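Local coordinates for thioredoxin-like protein (Klebsiella pneumoniae subsp. pneumoniae MGH 78578, PDB 3TY1) that is of unproven function but probably binds carbohydrate, and has the beta-supersandwich fold of galactose mutarotases and aldose 1-epimerases, at residues A[217-222]-A[247-252]; A[241-246]-A[259-264]; A[269-274]-A[291-296]. One frame throughout, in Å; residues are numbered along the deposited sequence.

Followed from the N terminus, the chain leaves strand 204-214 and enters the loop 217-222, the first half of contact 1. It then runs through strands 224-229 and 231-234 into one long loop whose neighbouring pieces, 241-246 and 247-252, serve contacts 2 and 1 in turn. Contact 1 closes at 247-252, and contact 2 closes only when strand 259-265 begins, so the two cross. Contact 3 follows in series: strands 272-278 and 285-291 form the antiparallel pair whose open end it joins. Contacts 1 and 2 fasten loops at one end of the supersandwich, with centres about 14 Å apart; contact 3 is centred about 21 Å from contact 2, yet the two touch through Gln264 and Pro296.

Contact 1 (A[217-222]-A[247-252])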
ATOM      1  N   PRO A 217       1.867   3.154 -34.381  1.00 34.07           N
ATOM      2  CA  PRO A 217       2.352   3.537 -35.710  1.00 36.64           C
ATOM      3  C   PRO A 217       2.074   4.962 -36.137  1.00 37.09           C
ATOM      4  O   PRO A 217       2.396   5.318 -37.272  1.00 40.61           O
ATOM      5  CB  PRO A 217       1.573   2.610 -36.638  1.00 39.70           C
ATOM      6  CG  PRO A 217       0.257   2.396 -35.914  1.00 36.56           C
ATOM      7  CD  PRO A 217       0.538   2.492 -34.452  1.00 34.59           C
ATOM      8  N   ILE A 218       1.437   5.767 -35.288  1.00 33.18           N
ATOM      9  CA  ILE A 218       1.171   7.178 -35.628  1.00 35.53           C
ATOM     10  C   ILE A 218       2.441   7.991 -35.502  1.00 35.90           C
ATOM     11  O   ILE A 218       2.828   8.697 -36.427  1.00 35.55           O
ATOM     12  CB  ILE A 218       0.071   7.789 -34.770  1.00 34.83           C
ATOM     13  CG1 ILE A 218      -1.241   6.997 -34.946  1.00 36.15           C
ATOM     14  CG2 ILE A 218      -0.139   9.229 -35.172  1.00 37.09           C
ATOM     15  CD1 ILE A 218      -2.381   7.435 -34.021  1.00 33.49           C
ATOM     16  N   LEU A 219       3.102   7.873 -34.354  1.00 34.28           N
ATOM     17  CA  LEU A 219       4.338   8.599 -34.081  1.00 32.32           C
ATOM     18  C   LEU A 219       5.464   7.899 -34.816  1.00 33.01           C
ATOM     19  O   LEU A 219       5.537   6.677 -34.829  1.00 34.78           O
ATOM     20  CB  LEU A 219       4.642   8.674 -32.577  1.00 31.12           C
ATOM     21  CG  LEU A 219       5.789   9.566 -32.157  1.00 32.71           C
ATOM     22  CD1 LEU A 219       5.504  11.025 -32.476  1.00 33.42           C
ATOM     23  CD2 LEU A 219       6.029   9.380 -30.634  1.00 29.68           C
ATOM     24  N   GLU A 220       6.281   8.707 -35.473  1.00 32.98           N
ATOM     25  CA  GLU A 220       7.439   8.297 -36.250  1.00 34.00           C
ATOM     26  C   GLU A 220       8.179   9.574 -36.642  1.00 36.53           C
ATOM     27  O   GLU A 220       7.675  10.682 -36.434  1.00 35.57           O
ATOM     28  CB  GLU A 220       7.018   7.544 -37.517  1.00 35.95           C
ATOM     29  CG  GLU A 220       6.095   8.346 -38.469  1.00 33.78           C
ATOM     30  CD  GLU A 220       5.622   7.561 -39.671  1.00 41.69           C
ATOM     31  OE1 GLU A 220       5.841   6.343 -39.719  1.00 46.58           O
ATOM     32  OE2 GLU A 220       5.021   8.182 -40.580  1.00 45.24           O
ATOM     33  N   GLU A 221       9.390   9.407 -37.145  1.00 37.36           N
ATOM     34  CA  GLU A 221      10.148  10.502 -37.748  1.00 38.65           C
ATOM     35  C   GLU A 221       9.289  11.156 -38.836  1.00 38.32           C
ATOM     36  O   GLU A 221       8.775  10.468 -39.721  1.00 38.14           O
ATOM     37  CB  GLU A 221      11.432   9.968 -38.395  1.00 38.59           C
ATOM     38  CG  GLU A 221      12.361  11.058 -38.867  1.00 49.01           C
ATOM     39  CD  GLU A 221      13.702  10.509 -39.312  1.00 62.07           C
ATOM     40  OE1 GLU A 221      14.403   9.850 -38.506  1.00 75.62           O
ATOM     41  OE2 GLU A 221      14.068  10.749 -40.463  1.00 69.64           O
ATOM     42  N   GLY A 222       9.135  12.474 -38.761  1.00 37.19           N
ATOM     43  CA  GLY A 222       8.377  13.217 -39.762  1.00 39.87           C
ATOM     44  C   GLY A 222       6.889  13.279 -39.448  1.00 38.81           C
ATOM     45  O   GLY A 222       6.127  13.886 -40.194  1.00 37.40           O
ATOM     46  N   GLN A 247       6.141  21.594 -34.523  1.00 39.52           N
ATOM     47  CA  GLN A 247       5.149  20.855 -35.291  1.00 42.27           C
ATOM     48  C   GLN A 247       5.620  19.473 -35.769  1.00 41.99           C
ATOM     49  O   GLN A 247       4.789  18.713 -36.229  1.00 41.71           O
ATOM     50  CB  GLN A 247       4.720  21.640 -36.538  1.00 45.98           C
ATOM     51  CG  GLN A 247       4.099  23.017 -36.255  1.00 54.98           C
ATOM     52  CD  GLN A 247       3.921  23.895 -37.507  1.00 67.48           C
ATOM     53  OE1 GLN A 247       4.873  24.541 -37.984  1.00 66.74           O
ATOM     54  NE2 GLN A 247       2.694  23.960 -38.008  1.00 47.78           N
ATOM     55  N   THR A 248       6.919  19.177 -35.712  1.00 39.79           N
ATOM     56  CA  THR A 248       7.479  17.986 -36.353  1.00 39.90           C
ATOM     57  C   THR A 248       8.187  17.129 -35.323  1.00 38.52           C
ATOM     58  O   THR A 248       8.870  17.640 -34.440  1.00 41.18           O
ATOM     59  CB  THR A 248       8.431  18.387 -37.504  1.00 43.38           C
ATOM     60  OG1 THR A 248       7.696  19.194 -38.447  1.00 44.93           O
ATOM     61  CG2 THR A 248       8.980  17.170 -38.234  1.00 45.05           C
ATOM     62  N   TYR A 249       8.000  15.816 -35.429  1.00 36.30           N
ATOM     63  CA  TYR A 249       8.629  14.862 -34.512  1.00 35.71           C
ATOM     64  C   TYR A 249       9.869  14.219 -35.131  1.00 36.74           C
ATOM     65  O   TYR A 249       9.909  13.930 -36.335  1.00 39.44           O
ATOM     66  CB  TYR A 249       7.632  13.752 -34.107  1.00 33.50           C
ATOM     67  CG  TYR A 249       6.452  14.202 -33.279  1.00 33.99           C
ATOM     68  CD1 TYR A 249       6.534  14.293 -31.886  1.00 30.20           C
ATOM     69  CD2 TYR A 249       5.237  14.504 -33.874  1.00 34.00           C
ATOM     70  CE1 TYR A 249       5.464  14.711 -31.129  1.00 32.21           C
ATOM     71  CE2 TYR A 249       4.121  14.875 -33.102  1.00 35.34           C
ATOM     72  CZ  TYR A 249       4.244  14.983 -31.734  1.00 33.26           C
ATOM     73  OH  TYR A 249       3.162  15.358 -30.978  1.00 32.94           O
ATOM     74  N   GLN A 250      10.870  13.984 -34.283  1.00 41.42           N
ATOM     75  CA  GLN A 250      12.043  13.188 -34.621  1.00 40.00           C
ATOM     76  C   GLN A 250      11.700  11.691 -34.486  1.00 36.66           C
ATOM     77  O   GLN A 250      10.695  11.316 -33.888  1.00 36.21           O
ATOM     78  CB  GLN A 250      13.197  13.497 -33.655  1.00 43.20           C
ATOM     79  CG  GLN A 250      13.714  14.944 -33.706  1.00 50.32           C
ATOM     80  CD  GLN A 250      14.836  15.228 -32.695  1.00 53.31           C
ATOM     81  OE1 GLN A 250      15.525  14.326 -32.217  1.00 65.13           O
ATOM     82  NE2 GLN A 250      15.015  16.489 -32.375  1.00 62.23           N
ATOM     83  N   GLY A 251      12.575  10.854 -35.049  1.00 38.88           N
ATOM     84  CA  GLY A 251      12.521   9.411 -34.872  1.00 39.68           C
ATOM     85  C   GLY A 251      13.011   9.121 -33.445  1.00 38.55           C
ATOM     86  O   GLY A 251      13.404  10.055 -32.721  1.00 37.61           O
ATOM     87  N   PRO A 252      13.006   7.834 -33.037  1.00 37.62           N
ATOM     88  CA  PRO A 252      13.491   7.463 -31.693  1.00 37.17           C
ATOM     89  C   PRO A 252      14.942   7.880 -31.497  1.00 40.44           C
ATOM     90  O   PRO A 252      15.790   7.486 -32.281  1.00 42.37           O
ATOM     91  CB  PRO A 252      13.342   5.943 -31.676  1.00 37.37           C
ATOM     92  CG  PRO A 252      12.265   5.655 -32.700  1.00 37.70           C
ATOM     93  CD  PRO A 252      12.442   6.676 -33.763  1.00 34.71           C
TER
HETATM   94  O   HOH W   1      14.851  11.602 -36.411  1.00 45.97           O
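Two irregular loop segments cross steeply here, the runs from Leu219 to Gly222 and from Thr248 to Gly251 lying 109° apart, and the nearest CA atoms, those of Glu221 and Gly251, are 3.9 Å apart. A single direct hydrogen bond joins them: Gly222 N donates to Tyr249 O over 2.9 Å, nearly straight at 166° and in the plane of the carbonyl. Gly222 has a positive phi of 87°, where a CB would press on the preceding carbonyl oxygen.

Beneath the backbone bond lies the apolar half of the contact. Leu219, with CG anti to its backbone N, sends CD1 over one face of the Tyr249 ring, 3.6 Å from the ring centroid, in a CH-pi contact. Leu219 CD1 lies nearest Tyr249 CG, at 3.4 Å, and the side chains cross at about a right angle. Farther out, the Tyr249 hydroxyl is hydrogen-bonded to Thr313 and Lys302 makes a cation-pi contact with the ring, so the contact ties the loop after strand 204-214 to the long loop before strand 259-265, over strands 297-304 and 311-318 of the supersandwich.

On the exposed side, Glu221 lays its extended chain beside Gly251, with CB 3.6 Å from Gly251 N. Glu221 OE1 receives a hydrogen bond of 2.8 Å from a water whose oxygen accepts another, also 2.8 Å, from Gly251 N. The chemistry is thus divided by depth: a methyl on a buried ring inside, a direct backbone hydrogen bond between, and a carboxylate acting through water at the surface.

Contact 2 (A[241-246]-A[259-264]); sequences SGLKTW and MVFNIQ
In this beta-supersandwich protein, a loop with a type I turn from Leu243 to Trp246 folds over the start of strand 259-265; no hydrogen bond crosses between the two segments, and the contact is van der Waals. Phe261 has the largest share. Its CB points toward the loop, and CG stands anti to the carbonyl carbon (chi1 -59°), which brings the ring up against Gly242 and Leu243. Phe261 CD1 meets Leu243 CD1 at 3.9 Å, the side chains crossing obliquely. One atom farther, Phe261 CE1 lies 3.7 Å from Leu243 CA. At the tip, Phe261 CZ comes to 3.5 Å from Gly242 C, so the ring ends against a peptide group.

Gly242 leaves room for this approach on two sides, since a CB there would collide with the selenium of Met259 and crowd Phe261 CZ. The turn is closed by Trp246 N donating to Leu243 O. Phe261 also touches Ile232 and Lys302, on the strands that pair with 259-265 on either side, so its ring links the loop to the three strands. Met259, a selenomethionine, runs out extended beyond CG until its terminal CE stops 3.3 Å from Ser241 OG.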
ATOM      1  N   SER A 241      15.517  24.542 -27.667  1.00 46.97           N
ATOM      2  CA  SER A 241      16.071  24.133 -28.961  1.00 49.92           C
ATOM      3  C   SER A 241      15.057  23.488 -29.932  1.00 48.14           C
ATOM      4  O   SER A 241      15.260  23.515 -31.150  1.00 52.04           O
ATOM      5  CB  SER A 241      17.319  23.250 -28.779  1.00 50.67           C
ATOM      6  OG  SER A 241      16.993  21.898 -28.704  1.00 60.42           O
ATOM      7  N   GLY A 242      13.966  22.951 -29.396  1.00 45.41           N
ATOM      8  CA  GLY A 242      12.895  22.347 -30.179  1.00 43.13           C
ATOM      9  C   GLY A 242      11.742  23.261 -30.549  1.00 44.52           C
ATOM     10  O   GLY A 242      10.870  22.849 -31.303  1.00 41.96           O
ATOM     11  N   LEU A 243      11.742  24.511 -30.075  1.00 45.70           N
ATOM     12  CA  LEU A 243      10.592  25.392 -30.290  1.00 46.46           C
ATOM     13  C   LEU A 243      10.322  25.654 -31.770  1.00 49.38           C
ATOM     14  O   LEU A 243       9.194  25.504 -32.219  1.00 44.29           O
ATOM     15  CB  LEU A 243      10.773  26.704 -29.535  1.00 48.69           C
ATOM     16  CG  LEU A 243       9.619  27.710 -29.588  1.00 51.15           C
ATOM     17  CD1 LEU A 243       8.381  27.154 -28.900  1.00 46.71           C
ATOM     18  CD2 LEU A 243      10.096  29.030 -28.951  1.00 47.16           C
ATOM     19  N   LYS A 244      11.352  26.006 -32.540  1.00 52.89           N
ATOM     20  CA  LYS A 244      11.155  26.289 -33.980  1.00 54.16           C
ATOM     21  C   LYS A 244      10.534  25.074 -34.718  1.00 54.02           C
ATOM     22  O   LYS A 244       9.727  25.272 -35.622  1.00 53.30           O
ATOM     23  CB  LYS A 244      12.445  26.768 -34.662  1.00 56.40           C
ATOM     24  N   THR A 245      10.851  23.837 -34.302  1.00 49.55           N
ATOM     25  CA  THR A 245      10.311  22.638 -34.974  1.00 47.29           C
ATOM     26  C   THR A 245       9.232  21.942 -34.124  1.00 46.11           C
ATOM     27  O   THR A 245       9.075  20.702 -34.166  1.00 43.85           O
ATOM     28  CB  THR A 245      11.448  21.637 -35.356  1.00 47.12           C
ATOM     29  OG1 THR A 245      12.102  21.178 -34.163  1.00 46.32           O
ATOM     30  CG2 THR A 245      12.470  22.293 -36.280  1.00 52.84           C
ATOM     31  N   TRP A 246       8.457  22.738 -33.381  1.00 45.83           N
ATOM     32  CA  TRP A 246       7.399  22.189 -32.523  1.00 42.83           C
ATOM     33  C   TRP A 246       6.414  21.300 -33.250  1.00 40.68           C
ATOM     34  O   TRP A 246       5.941  20.336 -32.672  1.00 40.74           O
ATOM     35  CB  TRP A 246       6.645  23.288 -31.749  1.00 46.15           C
ATOM     36  CG  TRP A 246       5.842  24.273 -32.583  1.00 45.24           C
ATOM     37  CD1 TRP A 246       6.287  25.459 -33.125  1.00 49.73           C
ATOM     38  CD2 TRP A 246       4.463  24.169 -32.939  1.00 46.80           C
ATOM     39  NE1 TRP A 246       5.283  26.073 -33.810  1.00 45.16           N
ATOM     40  CE2 TRP A 246       4.143  25.319 -33.710  1.00 46.03           C
ATOM     41  CE3 TRP A 246       3.464  23.199 -32.715  1.00 46.51           C
ATOM     42  CZ2 TRP A 246       2.866  25.535 -34.252  1.00 47.71           C
ATOM     43  CZ3 TRP A 246       2.183  23.423 -33.238  1.00 48.94           C
ATOM     44  CH2 TRP A 246       1.898  24.584 -34.002  1.00 50.27           C
HETATM   45  N   MSE A 259      10.959  16.910 -24.560  1.00 33.35           N
HETATM   46  CA  MSE A 259      10.799  18.377 -24.653  1.00 38.25           C
HETATM   47  C   MSE A 259       9.300  18.634 -24.529  1.00 35.43           C
HETATM   48  O   MSE A 259       8.482  17.959 -25.173  1.00 33.81           O
HETATM   49  CB  MSE A 259      11.399  18.948 -25.942  1.00 33.51           C
HETATM   50  CG  MSE A 259      12.878  18.891 -25.953  1.00 41.62           C
HETATM   51 SE   MSE A 259      13.621  19.709 -27.522  0.75 40.08          SE
HETATM   52  CE  MSE A 259      15.499  19.411 -27.076  1.00 44.09           C
ATOM     53  N   VAL A 260       8.950  19.532 -23.622  1.00 35.40           N
ATOM     54  CA  VAL A 260       7.563  19.858 -23.370  1.00 35.54           C
ATOM     55  C   VAL A 260       7.332  21.306 -23.761  1.00 37.29           C
ATOM     56  O   VAL A 260       8.239  22.111 -23.585  1.00 37.72           O
ATOM     57  CB  VAL A 260       7.217  19.629 -21.900  1.00 34.73           C
ATOM     58  CG1 VAL A 260       5.794  20.095 -21.616  1.00 33.13           C
ATOM     59  CG2 VAL A 260       7.369  18.122 -21.590  1.00 36.49           C
ATOM     60  N   PHE A 261       6.136  21.595 -24.314  1.00 35.94           N
ATOM     61  CA  PHE A 261       5.752  22.937 -24.739  1.00 38.98           C
ATOM     62  C   PHE A 261       4.389  23.273 -24.179  1.00 40.08           C
ATOM     63  O   PHE A 261       3.455  22.412 -24.134  1.00 38.61           O
ATOM     64  CB  PHE A 261       5.778  23.057 -26.266  1.00 40.55           C
ATOM     65  CG  PHE A 261       7.136  22.761 -26.853  1.00 41.70           C
ATOM     66  CD1 PHE A 261       8.104  23.759 -26.928  1.00 42.05           C
ATOM     67  CD2 PHE A 261       7.469  21.479 -27.261  1.00 40.08           C
ATOM     68  CE1 PHE A 261       9.381  23.478 -27.421  1.00 41.73           C
ATOM     69  CE2 PHE A 261       8.737  21.195 -27.765  1.00 38.41           C
ATOM     70  CZ  PHE A 261       9.684  22.203 -27.857  1.00 45.59           C
ATOM     71  N   ASN A 262       4.289  24.511 -23.718  1.00 38.69           N
ATOM     72  CA  ASN A 262       3.060  25.041 -23.175  1.00 39.73           C
ATOM     73  C   ASN A 262       2.353  25.862 -24.219  1.00 41.10           C
ATOM     74  O   ASN A 262       2.925  26.835 -24.701  1.00 43.33           O
ATOM     75  CB  ASN A 262       3.369  25.886 -21.966  1.00 39.35           C
ATOM     76  CG  ASN A 262       3.960  25.085 -20.833  1.00 41.33           C
ATOM     77  OD1 ASN A 262       3.533  23.954 -20.557  1.00 35.74           O
ATOM     78  ND2 ASN A 262       4.927  25.689 -20.133  1.00 38.58           N
ATOM     79  N   ILE A 263       1.104  25.509 -24.500  1.00 39.35           N
ATOM     80  CA  ILE A 263       0.313  26.092 -25.579  1.00 39.59           C
ATOM     81  C   ILE A 263      -0.940  26.804 -25.079  1.00 43.69           C
ATOM     82  O   ILE A 263      -1.583  26.354 -24.128  1.00 43.88           O
ATOM     83  CB  ILE A 263      -0.129  25.001 -26.588  1.00 39.47           C
ATOM     84  CG1 ILE A 263       1.093  24.481 -27.370  1.00 37.19           C
ATOM     85  CG2 ILE A 263      -1.260  25.558 -27.557  1.00 41.19           C
ATOM     86  CD1 ILE A 263       0.935  23.109 -28.050  1.00 35.96           C
ATOM     87  N   GLN A 264      -1.230  27.949 -25.714  1.00 46.95           N
ATOM     88  CA  GLN A 264      -2.500  28.644 -25.529  0.50 48.35           C
ATOM     89  C   GLN A 264      -3.286  28.408 -26.817  1.00 46.78           C
ATOM     90  O   GLN A 264      -3.000  29.007 -27.875  1.00 46.99           O
ATOM     91  CB  GLN A 264      -2.326  30.125 -25.195  0.50 53.00           C
ATOM     92  CG  GLN A 264      -2.806  30.463 -23.778  0.50 59.92           C
ATOM     93  CD  GLN A 264      -4.300  30.158 -23.575  0.50 65.91           C
ATOM     94  OE1 GLN A 264      -5.099  30.197 -24.525  0.50 66.27           O
ATOM     95  NE2 GLN A 264      -4.677  29.855 -22.334  0.50 61.09           N
TER

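Contact 3 (A[269-274]-A[291-296]). With SO4 (sulfate ion), chain K.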
ATOM      1  N   GLU A 269     -16.100  29.413 -32.631  1.00 48.62           N
ATOM      2  CA  GLU A 269     -17.081  30.253 -31.921  1.00 50.42           C
ATOM      3  C   GLU A 269     -17.912  29.509 -30.869  1.00 50.00           C
ATOM      4  O   GLU A 269     -18.585  30.137 -30.068  1.00 51.43           O
ATOM      5  CB  GLU A 269     -18.029  30.969 -32.910  1.00 55.24           C
ATOM      6  CG  GLU A 269     -19.114  30.071 -33.577  1.00 61.86           C
ATOM      7  CD  GLU A 269     -18.824  29.755 -35.028  1.00 76.46           C
ATOM      8  OE1 GLU A 269     -17.846  28.999 -35.268  1.00 73.00           O
ATOM      9  OE2 GLU A 269     -19.576  30.280 -35.910  1.00 69.88           O
ATOM     10  N   ASN A 270     -17.901  28.177 -30.909  1.00 45.62           N
ATOM     11  CA  ASN A 270     -18.558  27.354 -29.897  1.00 45.33           C
ATOM     12  C   ASN A 270     -17.546  26.848 -28.850  1.00 41.99           C
ATOM     13  O   ASN A 270     -17.856  25.943 -28.088  1.00 42.04           O
ATOM     14  CB  ASN A 270     -19.261  26.181 -30.580  1.00 44.17           C
ATOM     15  CG  ASN A 270     -20.240  26.643 -31.640  1.00 49.69           C
ATOM     16  OD1 ASN A 270     -20.222  26.145 -32.759  1.00 54.34           O
ATOM     17  ND2 ASN A 270     -21.055  27.639 -31.311  1.00 46.60           N
ATOM     18  N   HIS A 271     -16.359  27.463 -28.825  1.00 42.27           N
ATOM     19  CA  HIS A 271     -15.291  27.217 -27.836  1.00 43.86           C
ATOM     20  C   HIS A 271     -14.672  25.845 -27.975  1.00 41.19           C
ATOM     21  O   HIS A 271     -14.060  25.355 -27.049  1.00 45.53           O
ATOM     22  CB  HIS A 271     -15.784  27.420 -26.400  1.00 44.13           C
ATOM     23  CG  HIS A 271     -16.476  28.721 -26.182  1.00 51.86           C
ATOM     24  ND1 HIS A 271     -15.798  29.876 -25.865  1.00 63.11           N
ATOM     25  CD2 HIS A 271     -17.788  29.051 -26.242  1.00 57.77           C
ATOM     26  CE1 HIS A 271     -16.665  30.868 -25.747  1.00 65.46           C
ATOM     27  NE2 HIS A 271     -17.878  30.395 -25.979  1.00 62.05           N
ATOM     28  N   GLN A 272     -14.823  25.236 -29.139  1.00 40.08           N
ATOM     29  CA  GLN A 272     -14.277  23.934 -29.393  1.00 38.60           C
ATOM     30  C   GLN A 272     -12.958  24.136 -30.121  1.00 39.59           C
ATOM     31  O   GLN A 272     -12.841  25.032 -30.988  1.00 39.23           O
ATOM     32  CB  GLN A 272     -15.215  23.098 -30.263  1.00 38.44           C
ATOM     33  CG  GLN A 272     -16.622  22.869 -29.697  1.00 37.89           C
ATOM     34  CD  GLN A 272     -16.601  22.347 -28.283  1.00 44.64           C
ATOM     35  OE1 GLN A 272     -16.137  21.229 -28.029  1.00 40.13           O
ATOM     36  NE2 GLN A 272     -17.096  23.163 -27.344  1.00 40.19           N
ATOM     37  N   THR A 273     -11.969  23.314 -29.768  1.00 37.96           N
ATOM     38  CA  THR A 273     -10.708  23.292 -30.475  1.00 38.83           C
ATOM     39  C   THR A 273     -10.355  21.839 -30.826  1.00 40.20           C
ATOM     40  O   THR A 273     -11.047  20.918 -30.401  1.00 39.94           O
ATOM     41  CB  THR A 273      -9.600  23.976 -29.672  1.00 41.41           C
ATOM     42  OG1 THR A 273      -8.485  24.226 -30.536  1.00 45.40           O
ATOM     43  CG2 THR A 273      -9.177  23.123 -28.487  1.00 35.70           C
ATOM     44  N   LEU A 274      -9.293  21.660 -31.609  1.00 37.62           N
ATOM     45  CA  LEU A 274      -8.931  20.353 -32.155  1.00 37.78           C
ATOM     46  C   LEU A 274      -7.426  20.291 -32.242  1.00 37.52           C
ATOM     47  O   LEU A 274      -6.805  21.217 -32.767  1.00 41.75           O
ATOM     48  CB  LEU A 274      -9.573  20.178 -33.547  1.00 38.27           C
ATOM     49  CG  LEU A 274      -9.607  18.862 -34.290  1.00 40.22           C
ATOM     50  CD1 LEU A 274     -10.337  17.806 -33.473  1.00 33.84           C
ATOM     51  CD2 LEU A 274     -10.264  19.020 -35.665  1.00 36.35           C
ATOM     52  N   ASP A 291     -13.094  21.423 -25.239  1.00 37.00           N
ATOM     53  CA  ASP A 291     -13.782  22.679 -25.001  1.00 37.60           C
ATOM     54  C   ASP A 291     -12.861  23.590 -24.178  1.00 39.85           C
ATOM     55  O   ASP A 291     -12.558  23.280 -23.005  1.00 35.68           O
ATOM     56  CB  ASP A 291     -15.075  22.364 -24.238  1.00 39.08           C
ATOM     57  CG  ASP A 291     -16.016  23.555 -24.104  1.00 37.19           C
ATOM     58  OD1 ASP A 291     -15.601  24.656 -23.642  1.00 42.27           O
ATOM     59  OD2 ASP A 291     -17.198  23.400 -24.486  1.00 42.48           O
ATOM     60  N   THR A 292     -12.453  24.729 -24.755  1.00 37.20           N
ATOM     61  CA  THR A 292     -11.510  25.627 -24.077  1.00 39.96           C
ATOM     62  C   THR A 292     -12.077  26.401 -22.863  1.00 42.22           C
ATOM     63  O   THR A 292     -11.320  27.033 -22.138  1.00 43.05           O
ATOM     64  CB  THR A 292     -10.834  26.614 -25.051  1.00 40.42           C
ATOM     65  OG1 THR A 292     -11.841  27.371 -25.696  1.00 39.46           O
ATOM     66  CG2 THR A 292      -9.991  25.862 -26.114  1.00 42.38           C
ATOM     67  N   ARG A 293     -13.379  26.330 -22.623  1.00 39.50           N
ATOM     68  CA  ARG A 293     -13.948  26.824 -21.355  1.00 41.43           C
ATOM     69  C   ARG A 293     -13.723  25.866 -20.197  1.00 42.70           C
ATOM     70  O   ARG A 293     -13.691  26.277 -19.048  1.00 42.10           O
ATOM     71  CB  ARG A 293     -15.447  27.038 -21.478  1.00 42.49           C
ATOM     72  CG  ARG A 293     -15.825  28.116 -22.466  1.00 45.54           C
ATOM     73  CD  ARG A 293     -17.308  28.076 -22.756  1.00 43.96           C
ATOM     74  NE  ARG A 293     -17.687  26.814 -23.382  1.00 45.19           N
ATOM     75  CZ  ARG A 293     -18.941  26.483 -23.709  1.00 53.41           C
ATOM     76  NH1 ARG A 293     -19.952  27.323 -23.504  1.00 52.26           N
ATOM     77  NH2 ARG A 293     -19.184  25.312 -24.270  1.00 47.55           N
ATOM     78  N   GLN A 294     -13.595  24.575 -20.513  1.00 39.42           N
ATOM     79  CA  GLN A 294     -13.389  23.529 -19.539  1.00 40.12           C
ATOM     80  C   GLN A 294     -11.898  23.234 -19.353  1.00 38.18           C
ATOM     81  O   GLN A 294     -11.449  23.021 -18.237  1.00 38.92           O
ATOM     82  CB  GLN A 294     -14.077  22.234 -20.026  1.00 37.35           C
ATOM     83  CG  GLN A 294     -15.589  22.384 -20.327  1.00 39.23           C
ATOM     84  CD  GLN A 294     -16.216  21.133 -20.959  1.00 34.85           C
ATOM     85  OE1 GLN A 294     -15.529  20.260 -21.493  1.00 33.97           O
ATOM     86  NE2 GLN A 294     -17.530  21.049 -20.889  1.00 31.86           N
ATOM     87  N   LEU A 295     -11.165  23.208 -20.463  1.00 36.15           N
ATOM     88  CA  LEU A 295      -9.748  22.857 -20.500  1.00 38.24           C
ATOM     89  C   LEU A 295      -9.046  23.983 -21.301  1.00 35.95           C
ATOM     90  O   LEU A 295      -8.787  23.854 -22.496  1.00 40.07           O
ATOM     91  CB  LEU A 295      -9.566  21.448 -21.098  1.00 37.14           C
ATOM     92  CG  LEU A 295     -10.200  20.286 -20.348  1.00 36.18           C
ATOM     93  CD1 LEU A 295     -10.147  18.992 -21.203  1.00 30.89           C
ATOM     94  CD2 LEU A 295      -9.545  20.030 -18.929  1.00 32.03           C
ATOM     95  N   PRO A 296      -8.766  25.112 -20.642  1.00 39.04           N
ATOM     96  CA  PRO A 296      -8.236  26.261 -21.393  1.00 41.25           C
ATOM     97  C   PRO A 296      -6.838  26.202 -21.950  1.00 40.63           C
ATOM     98  O   PRO A 296      -6.530  27.012 -22.838  1.00 39.75           O
ATOM     99  CB  PRO A 296      -8.381  27.442 -20.401  1.00 44.85           C
ATOM    100  CG  PRO A 296      -9.082  26.908 -19.231  1.00 46.73           C
ATOM    101  CD  PRO A 296      -8.895  25.441 -19.220  1.00 43.62           C
TER
HETATM  102  S   SO4 K 511     -19.533  24.182 -19.812  1.00 88.22           S
HETATM  103  O1  SO4 K 511     -18.376  24.960 -20.294  1.00 60.60           O
HETATM  104  O2  SO4 K 511     -20.253  24.970 -18.790  1.00 68.67           O
HETATM  105  O3  SO4 K 511     -20.451  23.898 -20.941  1.00 70.30           O
HETATM  106  O4  SO4 K 511     -19.116  22.908 -19.177  1.00 53.37           O
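This contact centres on the carboxylate of Asp291, gripped side-on by its near neighbour Arg293: NE donates to OD1, and Arg293 NH2 to Asp291 OD2 at 2.8 Å, each on a syn lone pair and close to the guanidinium plane. The anti lone pair of OD1 accepts from Arg293 N, making an Asx turn. From across the contact Gln272 NE2 adds a bond of 2.9 Å to Asp291 OD2, arriving from above the carboxylate plane, with amide and carboxylate turned 77° apart. Four donors therefore hold the acid, which probably keeps it ionised.

His271 covers the arginine. Its imidazole and the guanidinium lie 12° from parallel, and Arg293 CD sits over the ring face, 3.7 Å from the His271 centroid, as a CH-pi contact. A sulfate, probably from the crystallisation liquor, approaches the opposite face of the guanidinium and is bound by Gln294 NE2.

In the next shell, Gln272 bends at chi2 (-51°) so that NE2 also donates to Asn270 O at 3.0 Å, while its OE1 accepts from Gln289; together with the bond to Asp291, these fix the rotation of the amide. His271 O accepts hydrogen bonds from Thr292 N (2.9 Å, almost along the C=O axis) and from Thr292 OG1 (3.3 Å, from above the carbonyl plane). Thr273 CG2 meets Thr292 CG2 at 3.7 Å.

Gln272 and Asp291, a non-hydrogen-bonded antiparallel pair, mark the open end of strands 272-278 and 285-291 within the large antiparallel sheet of the supersandwich, where an Asx turn leads the chain out.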